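Local coordinates for 3-oxoacyl-[acyl-carrier-protein] synthase, mitochondrial (Arabidopsis thaliana, PDB 2IX4) that catalyses the condensation steps of mitochondrial fatty acid synthesis, adding two carbons from malonyl-ACP to a growing acyl chain, at residues 98-103 and 254-259; 182-187 and 275-280; 351-356 and 380-385; 374-379 and 407-412. One frame throughout, in Å; residues are numbered along the deposited sequence.

The four contacts join parts of a thiolase-fold condensing enzyme; contacts 1, 2 and 4 reach the same sheet. Contacts 1 and 2 meet through helix 181-195, where L257 CD1 lies 3.5 Å from I186 O; centres about 17 Å apart. Contacts 3 and 4 adjoin around helix 364-378, V380 O touching A375 CB at 3.5 Å, centres about 14 Å apart. Contacts 2 and 3 lie near the active site: the side chains of A183 and S352 are about 8 and 7 Å from that of H320, predicted to be catalytic. Potassium sits about 6 Å from the T353 side chain, hexanoic acid about 10 Å from that of H184. Contacts 1 and 4 lie away from these sites.

Contact 1: 98-103 and 254-259; sequences EALRDA and VIVLEE
V256 presses its CG2 methyl onto A99, L100 and A103, 3.6 Å from A99 O and 4.0 Å from A99 CB. This is helix-on-sheet packing in the N-terminal half of the thiolase fold: helix 87-102 belongs to an outer layer and runs across strand 251-259 at 40°, their local axes 7.5 Å apart. The contact is apolar and buried. V256 CG2 stands anti to its own carbonyl carbon, a rotation that sends this methyl in among three side chains. A103 CB, four residues on from A99, meets it at 3.9 Å, while L100 brings up CD2, its side chain crossing that of V256 at about a right angle. The small alanines are consistent with this close approach: A99 offers only a methyl to V254 and V256, and A103 only one to V256.

Along the strand the side chains alternate. V254 and V256 turn to the outer helix, whereas I255 and L257 turn to helix 181-195 on the other face of the sheet. Charged groups lie beside the apolar patch. R266 joins the two sides, making a salt bridge to E258 and donating to A103 O, while D102 is bridged to K269. At the strand's end E259 caps helix 260-265 by accepting from H262 N. Nearer the start of the strand, A99 packs on backbone as much as on side chains: its CB touches V254 CG1 at 4.1 Å, yet its closest neighbour on the strand is a carbonyl oxygen, V254 O, 3.5 Å away.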
loop_
_atom_site.group_PDB
_atom_site.type_symbol
_atom_site.label_atom_id
_atom_site.label_comp_id
_atom_site.label_asym_id
_atom_site.label_seq_id
_atom_site.Cartn_x
_atom_site.Cartn_y
_atom_site.Cartn_z
ATOM N N GLU A 98 22.377 3.590 -1.284
ATOM C CA GLU A 98 23.259 3.699 -0.124
ATOM C C GLU A 98 23.200 2.432 0.727
ATOM O O GLU A 98 24.238 1.880 1.096
ATOM C CB GLU A 98 22.907 4.926 0.725
ATOM C CG GLU A 98 23.857 5.148 1.900
ATOM C CD GLU A 98 23.351 6.159 2.920
ATOM O OE1 GLU A 98 22.262 6.746 2.725
ATOM O OE2 GLU A 98 24.060 6.364 3.926
ATOM N N ALA A 99 21.981 1.981 1.031
ATOM C CA ALA A 99 21.765 0.767 1.821
ATOM C C ALA A 99 22.418 -0.470 1.199
ATOM O O ALA A 99 23.089 -1.235 1.891
ATOM C CB ALA A 99 20.270 0.534 2.046
ATOM N N LEU A 100 22.226 -0.655 -0.106
ATOM C CA LEU A 100 22.776 -1.813 -0.818
ATOM C C LEU A 100 24.301 -1.802 -0.897
ATOM O O LEU A 100 24.943 -2.855 -0.795
ATOM C CB LEU A 100 22.160 -1.936 -2.216
ATOM C CG LEU A 100 20.698 -2.403 -2.256
ATOM C CD1 LEU A 100 20.046 -2.008 -3.569
ATOM C CD2 LEU A 100 20.589 -3.910 -2.023
ATOM N N ARG A 101 24.879 -0.619 -1.077
ATOM C CA ARG A 101 26.337 -0.482 -1.100
ATOM C C ARG A 101 26.927 -0.679 0.297
ATOM O O ARG A 101 27.993 -1.277 0.447
ATOM C CB ARG A 101 26.754 0.854 -1.718
ATOM C CG ARG A 101 26.468 0.907 -3.211
ATOM C CD ARG A 101 26.936 2.188 -3.869
ATOM N NE ARG A 101 26.465 2.251 -5.252
ATOM C CZ ARG A 101 27.107 1.732 -6.297
ATOM N NH1 ARG A 101 28.275 1.115 -6.144
ATOM N NH2 ARG A 101 26.581 1.840 -7.510
ATOM N N ASP A 102 26.206 -0.195 1.309
ATOM C CA ASP A 102 26.529 -0.447 2.718
ATOM C C ASP A 102 26.528 -1.951 3.022
ATOM O O ASP A 102 27.442 -2.460 3.677
ATOM C CB ASP A 102 25.530 0.291 3.618
ATOM C CG ASP A 102 25.883 0.214 5.096
ATOM O OD1 ASP A 102 27.083 0.162 5.443
ATOM O OD2 ASP A 102 24.944 0.234 5.918
ATOM N N ALA A 103 25.507 -2.650 2.525
ATOM C CA ALA A 103 25.373 -4.101 2.685
ATOM C C ALA A 103 26.290 -4.895 1.753
ATOM O O ALA A 103 26.406 -6.118 1.884
ATOM C CB ALA A 103 23.922 -4.518 2.475
ATOM N N VAL A 254 15.653 3.449 3.934
ATOM C CA VAL A 254 15.689 2.122 3.340
ATOM C C VAL A 254 16.740 1.273 4.051
ATOM O O VAL A 254 17.867 1.725 4.285
ATOM C CB VAL A 254 15.969 2.182 1.809
ATOM C CG1 VAL A 254 16.208 0.792 1.244
ATOM C CG2 VAL A 254 14.815 2.862 1.066
ATOM N N ILE A 255 16.356 0.051 4.408
ATOM C CA ILE A 255 17.295 -0.910 4.988
ATOM C C ILE A 255 17.391 -2.178 4.151
ATOM O O ILE A 255 16.471 -2.509 3.394
ATOM C CB ILE A 255 16.939 -1.283 6.459
ATOM C CG1 ILE A 255 15.566 -1.961 6.547
ATOM C CG2 ILE A 255 17.006 -0.051 7.349
ATOM C CD1 ILE A 255 15.190 -2.433 7.943
ATOM N N VAL A 256 18.517 -2.873 4.283
ATOM C CA VAL A 256 18.669 -4.200 3.709
ATOM C C VAL A 256 18.446 -5.214 4.825
ATOM O O VAL A 256 19.212 -5.275 5.790
ATOM C CB VAL A 256 20.051 -4.407 3.045
ATOM C CG1 VAL A 256 20.200 -5.840 2.543
ATOM C CG2 VAL A 256 20.242 -3.428 1.896
ATOM N N LEU A 257 17.362 -5.970 4.701
ATOM C CA LEU A 257 17.079 -7.082 5.586
ATOM C C LEU A 257 17.549 -8.357 4.908
ATOM O O LEU A 257 17.422 -8.496 3.690
ATOM C CB LEU A 257 15.580 -7.177 5.849
ATOM C CG LEU A 257 14.890 -6.058 6.625
ATOM C CD1 LEU A 257 13.404 -6.078 6.332
ATOM C CD2 LEU A 257 15.155 -6.194 8.124
ATOM N N GLU A 258 18.109 -9.280 5.683
ATOM C CA GLU A 258 18.441 -10.593 5.144
ATOM C C GLU A 258 18.477 -11.695 6.188
ATOM O O GLU A 258 18.699 -11.445 7.373
ATOM C CB GLU A 258 19.723 -10.570 4.288
ATOM C CG GLU A 258 21.027 -10.388 5.005
ATOM C CD GLU A 258 22.210 -10.358 4.038
ATOM O OE1 GLU A 258 22.612 -11.424 3.518
ATOM O OE2 GLU A 258 22.749 -9.260 3.796
ATOM N N GLU A 259 18.233 -12.915 5.722
ATOM C CA GLU A 259 18.254 -14.094 6.569
ATOM C C GLU A 259 19.644 -14.266 7.188
ATOM O O GLU A 259 20.662 -14.097 6.515
ATOM C CB GLU A 259 17.814 -15.327 5.767
ATOM C CG GLU A 259 17.541 -16.570 6.602
ATOM C CD GLU A 259 18.798 -17.376 6.860
ATOM O OE1 GLU A 259 19.670 -17.416 5.965
ATOM O OE2 GLU A 259 18.918 -17.961 7.958
#

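Contact 2: 182-187 and 275-280; sequences GAHSIG and CGYGMS
G187 sets its CA over the centre of the Y277 ring, 3.3 Å from the centroid and only 5° off the ring normal, a CH-pi contact with almost no lateral offset. A CB on G187 would fall 2.1 Å from Y277 CE1, a clash; with glycine here the ring can lie directly on the helix backbone. G187 C also sits over this face, 3.3 Å from Y277 CE2. Y277 CG stands anti to the backbone N (chi1 172°), directed from strand 272-281 toward helix 181-195.

One turn earlier, H184 approaches the hydroxyl end, its side chain crossing that of Y277 at about a right angle. H184 ND1 and Y277 OH share a 3.0 Å hydrogen bond, bent to 137°, with the hydroxyl near the plane of the imidazole. Y277 OH is also hydrogen-bonded to D188 OD1, so two hydrogen bonds hold the tyrosine hydroxyl while G187 packs on one ring face. M279 completes the grip on the histidine: its CG rests 3.7 Å from H184 CE1, and its SD is at the imidazole edge, 4.9 Å from the ring centroid. N172 of the second subunit packs against H184, and D197 of that subunit against M279, beside the dimer interface.

Just before the tyrosine the strand carries a classic beta bulge, C275 and G276 sharing L427 as partner. Helix 181-195, which begins right after the predicted nucleophile C179, packs here on strand 272-281 and, through I186, against I255 and L257 of strand 251-259, as a central helix of the layered thiolase fold.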
loop_
_atom_site.group_PDB
_atom_site.type_symbol
_atom_site.label_atom_id
_atom_site.label_comp_id
_atom_site.label_asym_id
_atom_site.label_seq_id
_atom_site.Cartn_x
_atom_site.Cartn_y
_atom_site.Cartn_z
ATOM N N GLY A 182 6.225 3.042 6.354
ATOM C CA GLY A 182 7.617 2.586 6.403
ATOM C C GLY A 182 7.844 1.435 7.367
ATOM O O GLY A 182 8.731 0.610 7.159
ATOM N N ALA A 183 7.033 1.372 8.420
ATOM C CA ALA A 183 7.159 0.319 9.423
ATOM C C ALA A 183 6.585 -1.002 8.914
ATOM O O ALA A 183 7.260 -2.036 8.968
ATOM C CB ALA A 183 6.498 0.735 10.733
ATOM N N HIS A 184 5.351 -0.960 8.411
ATOM C CA HIS A 184 4.709 -2.136 7.822
ATOM C C HIS A 184 5.474 -2.688 6.619
ATOM O O HIS A 184 5.525 -3.899 6.427
ATOM C CB HIS A 184 3.265 -1.834 7.421
ATOM C CG HIS A 184 2.335 -1.663 8.582
ATOM N ND1 HIS A 184 1.736 -2.728 9.221
ATOM C CD2 HIS A 184 1.888 -0.551 9.210
ATOM C CE1 HIS A 184 0.962 -2.277 10.194
ATOM N NE2 HIS A 184 1.033 -0.959 10.205
ATOM N N SER A 185 6.066 -1.807 5.812
ATOM C CA SER A 185 6.841 -2.249 4.653
ATOM C C SER A 185 8.041 -3.089 5.089
ATOM O O SER A 185 8.322 -4.138 4.502
ATOM C CB SER A 185 7.293 -1.057 3.801
ATOM O OG SER A 185 6.227 -0.547 3.010
ATOM N N ILE A 186 8.733 -2.619 6.124
ATOM C CA ILE A 186 9.863 -3.333 6.720
ATOM C C ILE A 186 9.387 -4.632 7.381
ATOM O O ILE A 186 9.997 -5.689 7.207
ATOM C CB ILE A 186 10.619 -2.432 7.742
ATOM C CG1 ILE A 186 11.485 -1.404 7.003
ATOM C CG2 ILE A 186 11.482 -3.269 8.696
ATOM C CD1 ILE A 186 11.941 -0.224 7.854
ATOM N N GLY A 187 8.286 -4.542 8.121
ATOM C CA GLY A 187 7.722 -5.694 8.812
ATOM C C GLY A 187 7.248 -6.795 7.881
ATOM O O GLY A 187 7.517 -7.973 8.121
ATOM N N CYS A 275 13.446 -8.488 15.728
ATOM C CA CYS A 275 12.899 -9.529 16.601
ATOM C C CYS A 275 11.394 -9.445 16.809
ATOM O O CYS A 275 10.767 -10.418 17.236
ATOM C CB CYS A 275 13.588 -9.481 17.969
ATOM S SG CYS A 275 15.362 -9.789 17.916
ATOM N N GLY A 276 10.820 -8.283 16.522
ATOM C CA GLY A 276 9.401 -8.070 16.759
ATOM C C GLY A 276 8.763 -7.143 15.754
ATOM O O GLY A 276 9.326 -6.102 15.411
ATOM N N TYR A 277 7.585 -7.542 15.286
ATOM C CA TYR A 277 6.765 -6.744 14.381
ATOM C C TYR A 277 5.326 -6.811 14.885
ATOM O O TYR A 277 4.545 -7.668 14.472
ATOM C CB TYR A 277 6.907 -7.267 12.944
ATOM C CG TYR A 277 5.986 -6.670 11.888
ATOM C CD1 TYR A 277 5.672 -5.304 11.869
ATOM C CD2 TYR A 277 5.460 -7.479 10.878
ATOM C CE1 TYR A 277 4.833 -4.771 10.882
ATOM C CE2 TYR A 277 4.632 -6.956 9.891
ATOM C CZ TYR A 277 4.325 -5.606 9.897
ATOM O OH TYR A 277 3.502 -5.103 8.911
ATOM N N GLY A 278 4.998 -5.913 15.809
ATOM C CA GLY A 278 3.674 -5.884 16.415
ATOM C C GLY A 278 2.737 -5.013 15.613
ATOM O O GLY A 278 3.099 -3.899 15.236
ATOM N N MET A 279 1.534 -5.525 15.358
ATOM C CA MET A 279 0.525 -4.807 14.582
ATOM C C MET A 279 -0.793 -4.774 15.318
ATOM O O MET A 279 -1.178 -5.755 15.953
ATOM C CB MET A 279 0.307 -5.474 13.224
ATOM C CG MET A 279 1.460 -5.339 12.247
ATOM S SD MET A 279 1.217 -6.375 10.789
ATOM C CE MET A 279 1.447 -8.011 11.483
ATOM N N SER A 280 -1.490 -3.647 15.217
ATOM C CA SER A 280 -2.833 -3.530 15.770
ATOM C C SER A 280 -3.643 -2.476 15.030
ATOM O O SER A 280 -3.127 -1.771 14.157
ATOM C CB SER A 280 -2.774 -3.181 17.259
ATOM O OG SER A 280 -2.393 -1.829 17.442
#

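Contact 3: 351-356 and 380-385; sequences SSTKGA and VAPMTL
S351 and T384 meet with T384 OG1 3.2 Å from S351 CB, and each hydroxyl bonds the backbone of the opposing segment. S351 OG, held between its backbone N and carbonyl carbon (chi1 62°), donates to P382 O at 2.7 Å, approaching from 39° above the carbonyl plane; the same hydroxyl is bonded to Y316 OH. T384 OG1 answers by accepting from S352 N at 3.2 Å and is also hydrogen-bonded to L401 O, while its CG2 lies 3.4 Å from S352 O. An alanine at T384 would probably leave S352 N and L401 O without this shared partner and open a small gap over S352 O.

The 351-356 segment leaves a strand of the C-terminal half of the thiolase fold and turns into helix 354-357, shortly before the predicted catalytic H359. S352 OG makes a weak capping bond to K354 N and is bonded to A321 O. K354 points away from 380-385 and forms a salt bridge with E368, a ligand of the bound potassium.

The T353 and P382 side chains meet at a slant, T353 CG2 3.6 Å from P382 CG. At the far end L385 CD1 rests on A356, 3.8 Å from A356 CB. Water 1 ties the backbones between, donating to S352 O at 2.7 Å and accepting from L385 N.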
loop_
_atom_site.group_PDB
_atom_site.type_symbol
_atom_site.label_atom_id
_atom_site.label_comp_id
_atom_site.label_asym_id
_atom_site.label_seq_id
_atom_site.Cartn_x
_atom_site.Cartn_y
_atom_site.Cartn_z
ATOM N N SER A 351 12.496 8.735 23.455
ATOM C CA SER A 351 12.490 10.042 22.816
ATOM C C SER A 351 11.714 9.986 21.513
ATOM O O SER A 351 11.480 8.904 20.970
ATOM C CB SER A 351 13.923 10.511 22.542
ATOM O OG SER A 351 14.586 9.634 21.646
ATOM N N SER A 352 11.306 11.154 21.026
ATOM C CA SER A 352 10.827 11.295 19.658
ATOM C C SER A 352 11.799 12.171 18.879
ATOM O O SER A 352 12.187 13.244 19.345
ATOM C CB SER A 352 9.434 11.906 19.614
ATOM O OG SER A 352 9.080 12.204 18.272
ATOM N N THR A 353 12.185 11.705 17.695
ATOM C CA THR A 353 13.152 12.417 16.862
ATOM C C THR A 353 12.476 13.354 15.852
ATOM O O THR A 353 13.146 13.977 15.020
ATOM C CB THR A 353 14.104 11.433 16.139
ATOM O OG1 THR A 353 13.356 10.330 15.622
ATOM C CG2 THR A 353 15.148 10.908 17.097
ATOM N N LYS A 354 11.153 13.471 15.952
ATOM C CA LYS A 354 10.367 14.302 15.035
ATOM C C LYS A 354 10.534 15.809 15.261
ATOM O O LYS A 354 10.180 16.611 14.395
ATOM C CB LYS A 354 8.888 13.901 15.069
ATOM C CG LYS A 354 8.605 12.579 14.358
ATOM C CD LYS A 354 7.115 12.380 14.120
ATOM C CE LYS A 354 6.821 11.138 13.291
ATOM N NZ LYS A 354 7.152 9.875 14.015
ATOM N N GLY A 355 11.067 16.195 16.416
ATOM C CA GLY A 355 11.464 17.586 16.643
ATOM C C GLY A 355 12.545 18.019 15.661
ATOM O O GLY A 355 12.605 19.185 15.272
ATOM N N ALA A 356 13.380 17.063 15.251
ATOM C CA ALA A 356 14.516 17.307 14.356
ATOM C C ALA A 356 14.199 17.080 12.873
ATOM O O ALA A 356 14.572 17.889 12.019
ATOM C CB ALA A 356 15.696 16.438 14.772
ATOM N N VAL A 380 24.106 5.144 21.598
ATOM C CA VAL A 380 23.695 6.532 21.819
ATOM C C VAL A 380 22.205 6.627 21.522
ATOM O O VAL A 380 21.754 6.215 20.455
ATOM C CB VAL A 380 24.446 7.537 20.893
ATOM C CG1 VAL A 380 24.151 8.978 21.311
ATOM C CG2 VAL A 380 25.944 7.298 20.908
ATOM N N ALA A 381 21.441 7.155 22.472
ATOM C CA ALA A 381 20.018 7.382 22.261
ATOM C C ALA A 381 19.790 8.861 21.954
ATOM O O ALA A 381 20.266 9.724 22.695
ATOM C CB ALA A 381 19.220 6.945 23.482
ATOM N N PRO A 382 19.077 9.161 20.851
ATOM C CA PRO A 382 18.882 10.553 20.432
ATOM C C PRO A 382 17.925 11.339 21.330
ATOM O O PRO A 382 17.058 10.755 21.987
ATOM C CB PRO A 382 18.306 10.418 19.019
ATOM C CG PRO A 382 17.648 9.090 19.005
ATOM C CD PRO A 382 18.435 8.207 19.928
ATOM N N MET A 383 18.096 12.657 21.344
ATOM C CA MET A 383 17.274 13.557 22.151
ATOM C C MET A 383 15.923 13.859 21.507
ATOM O O MET A 383 15.743 13.671 20.302
ATOM C CB MET A 383 18.020 14.877 22.383
ATOM C CG MET A 383 18.189 15.744 21.137
ATOM S SD MET A 383 19.183 17.215 21.415
ATOM C CE MET A 383 20.839 16.545 21.288
ATOM N N THR A 384 14.980 14.324 22.326
ATOM C CA THR A 384 13.783 15.002 21.837
ATOM C C THR A 384 14.077 16.496 21.900
ATOM O O THR A 384 14.489 17.002 22.944
ATOM C CB THR A 384 12.541 14.722 22.718
ATOM O OG1 THR A 384 12.454 13.327 23.013
ATOM C CG2 THR A 384 11.266 15.165 22.017
ATOM N N LEU A 385 13.875 17.196 20.790
ATOM C CA LEU A 385 14.075 18.639 20.755
ATOM C C LEU A 385 12.859 19.383 21.299
ATOM O O LEU A 385 11.731 18.892 21.217
ATOM C CB LEU A 385 14.393 19.118 19.334
ATOM C CG LEU A 385 15.781 18.834 18.746
ATOM C CD1 LEU A 385 15.835 19.282 17.294
ATOM C CD2 LEU A 385 16.883 19.520 19.543
HETATM O O HOH W 1 13.250 15.500 18.368
#

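Contact 4: 374-379 and 407-412; sequences LAIHHG and MLVRTA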
loop_
_atom_site.group_PDB
_atom_site.type_symbol
_atom_site.label_atom_id
_atom_site.label_comp_id
_atom_site.label_asym_id
_atom_site.label_seq_id
_atom_site.Cartn_x
_atom_site.Cartn_y
_atom_site.Cartn_z
ATOM N N LEU A 374 20.591 2.306 14.784
ATOM C CA LEU A 374 21.815 3.073 15.050
ATOM C C LEU A 374 22.060 3.297 16.544
ATOM O O LEU A 374 23.208 3.362 16.983
ATOM C CB LEU A 374 21.807 4.406 14.294
ATOM C CG LEU A 374 22.042 4.330 12.779
ATOM C CD1 LEU A 374 21.744 5.672 12.113
ATOM C CD2 LEU A 374 23.459 3.865 12.458
ATOM N N ALA A 375 20.976 3.416 17.309
ATOM C CA ALA A 375 21.055 3.502 18.768
ATOM C C ALA A 375 21.730 2.260 19.349
ATOM O O ALA A 375 22.608 2.367 20.210
ATOM C CB ALA A 375 19.663 3.693 19.371
ATOM N N ILE A 376 21.311 1.090 18.869
ATOM C CA ILE A 376 21.940 -0.181 19.223
ATOM C C ILE A 376 23.402 -0.201 18.768
ATOM O O ILE A 376 24.296 -0.520 19.550
ATOM C CB ILE A 376 21.171 -1.386 18.612
ATOM C CG1 ILE A 376 19.773 -1.502 19.236
ATOM C CG2 ILE A 376 21.955 -2.686 18.799
ATOM C CD1 ILE A 376 18.827 -2.418 18.487
ATOM N N HIS A 377 23.633 0.165 17.511
ATOM C CA HIS A 377 24.962 0.089 16.901
ATOM C C HIS A 377 26.002 1.002 17.558
ATOM O O HIS A 377 27.157 0.605 17.731
ATOM C CB HIS A 377 24.870 0.368 15.395
ATOM C CG HIS A 377 26.152 0.144 14.658
ATOM N ND1 HIS A 377 26.759 -1.092 14.575
ATOM C CD2 HIS A 377 26.941 0.997 13.961
ATOM C CE1 HIS A 377 27.869 -0.988 13.865
ATOM N NE2 HIS A 377 28.001 0.269 13.480
ATOM N N HIS A 378 25.587 2.215 17.922
ATOM C CA HIS A 378 26.501 3.231 18.463
ATOM C C HIS A 378 26.455 3.382 19.987
ATOM O O HIS A 378 27.366 3.963 20.582
ATOM C CB HIS A 378 26.237 4.593 17.814
ATOM C CG HIS A 378 26.564 4.642 16.355
ATOM N ND1 HIS A 378 27.849 4.503 15.875
ATOM C CD2 HIS A 378 25.774 4.827 15.271
ATOM C CE1 HIS A 378 27.836 4.594 14.557
ATOM N NE2 HIS A 378 26.589 4.791 14.166
ATOM N N GLY A 379 25.398 2.867 20.610
ATOM C CA GLY A 379 25.201 3.035 22.047
ATOM C C GLY A 379 24.921 4.482 22.416
ATOM O O GLY A 379 25.453 4.991 23.398
ATOM N N MET A 407 24.664 5.267 26.277
ATOM C CA MET A 407 24.146 4.150 27.071
ATOM C C MET A 407 24.236 2.873 26.252
ATOM O O MET A 407 24.202 2.923 25.025
ATOM C CB MET A 407 22.689 4.390 27.493
ATOM C CG MET A 407 21.721 4.616 26.339
ATOM S SD MET A 407 20.010 4.809 26.875
ATOM C CE MET A 407 19.595 3.132 27.346
ATOM N N LEU A 408 24.357 1.733 26.930
ATOM C CA LEU A 408 24.231 0.446 26.258
ATOM C C LEU A 408 22.794 0.279 25.785
ATOM O O LEU A 408 21.855 0.328 26.588
ATOM C CB LEU A 408 24.621 -0.712 27.181
ATOM C CG LEU A 408 26.107 -0.969 27.445
ATOM C CD1 LEU A 408 26.267 -2.187 28.348
ATOM C CD2 LEU A 408 26.899 -1.157 26.151
ATOM N N VAL A 409 22.630 0.129 24.473
ATOM C CA VAL A 409 21.327 -0.150 23.883
ATOM C C VAL A 409 21.393 -1.528 23.231
ATOM O O VAL A 409 21.920 -1.675 22.128
ATOM C CB VAL A 409 20.900 0.920 22.837
ATOM C CG1 VAL A 409 19.470 0.668 22.367
ATOM C CG2 VAL A 409 21.022 2.326 23.407
ATOM N N ARG A 410 20.887 -2.539 23.928
ATOM C CA ARG A 410 20.852 -3.890 23.363
ATOM C C ARG A 410 19.520 -4.169 22.671
ATOM O O ARG A 410 19.438 -5.036 21.804
ATOM C CB ARG A 410 21.193 -4.954 24.414
ATOM C CG ARG A 410 20.215 -5.078 25.567
ATOM C CD ARG A 410 20.912 -5.622 26.815
ATOM N NE ARG A 410 19.972 -5.832 27.917
ATOM C CZ ARG A 410 19.768 -4.977 28.915
ATOM N NH1 ARG A 410 20.444 -3.833 28.972
ATOM N NH2 ARG A 410 18.887 -5.270 29.863
ATOM N N THR A 411 18.490 -3.416 23.052
ATOM C CA THR A 411 17.164 -3.535 22.456
ATOM C C THR A 411 16.570 -2.150 22.183
ATOM O O THR A 411 16.636 -1.261 23.035
ATOM C CB THR A 411 16.201 -4.322 23.370
ATOM O OG1 THR A 411 16.261 -3.787 24.693
ATOM C CG2 THR A 411 16.576 -5.798 23.417
ATOM N N ALA A 412 15.999 -1.978 20.993
ATOM C CA ALA A 412 15.367 -0.718 20.603
ATOM C C ALA A 412 14.038 -0.972 19.906
ATOM O O ALA A 412 13.968 -1.764 18.966
ATOM C CB ALA A 412 16.294 0.096 19.709
HETATM O O HOH W 2 24.632 -0.326 22.409
#
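A375 meets V409 mainly through its backbone: A375 O lies 3.5 Å from V409 CB, and A375 CB is 4.3 Å from V409 CG1. I376 comes next and makes most of the side-chain contact. Its CA makes a CH...O contact with V409 O at 3.3 Å. Its CG1, anti to the carbonyl carbon (chi1 -66°), touches V409 CG1 at 3.8 Å, and CD1 extends to A412 CB, also 3.8 Å. The side chains of I376 and V409 cross at about a right angle. An alanine at I376 would probably open a gap beside V409, A412 and F428, leaving the helix less firmly seated on the sheet.

This is the C-terminal end of helix 364-378 packing on strand 411-418 and the loop before it, in the C-terminal half of the thiolase fold. Water 2 joins the backbones, donating to I376 O and accepting from V409 N, both at 2.9 Å.

At G379 the chain leaves the helix with positive phi (67°). G379 O accepts from M407 N at 3.0 Å in a nearly straight bond (173°), the donor lying well above the carbonyl plane, and K406 NZ donates to the same oxygen.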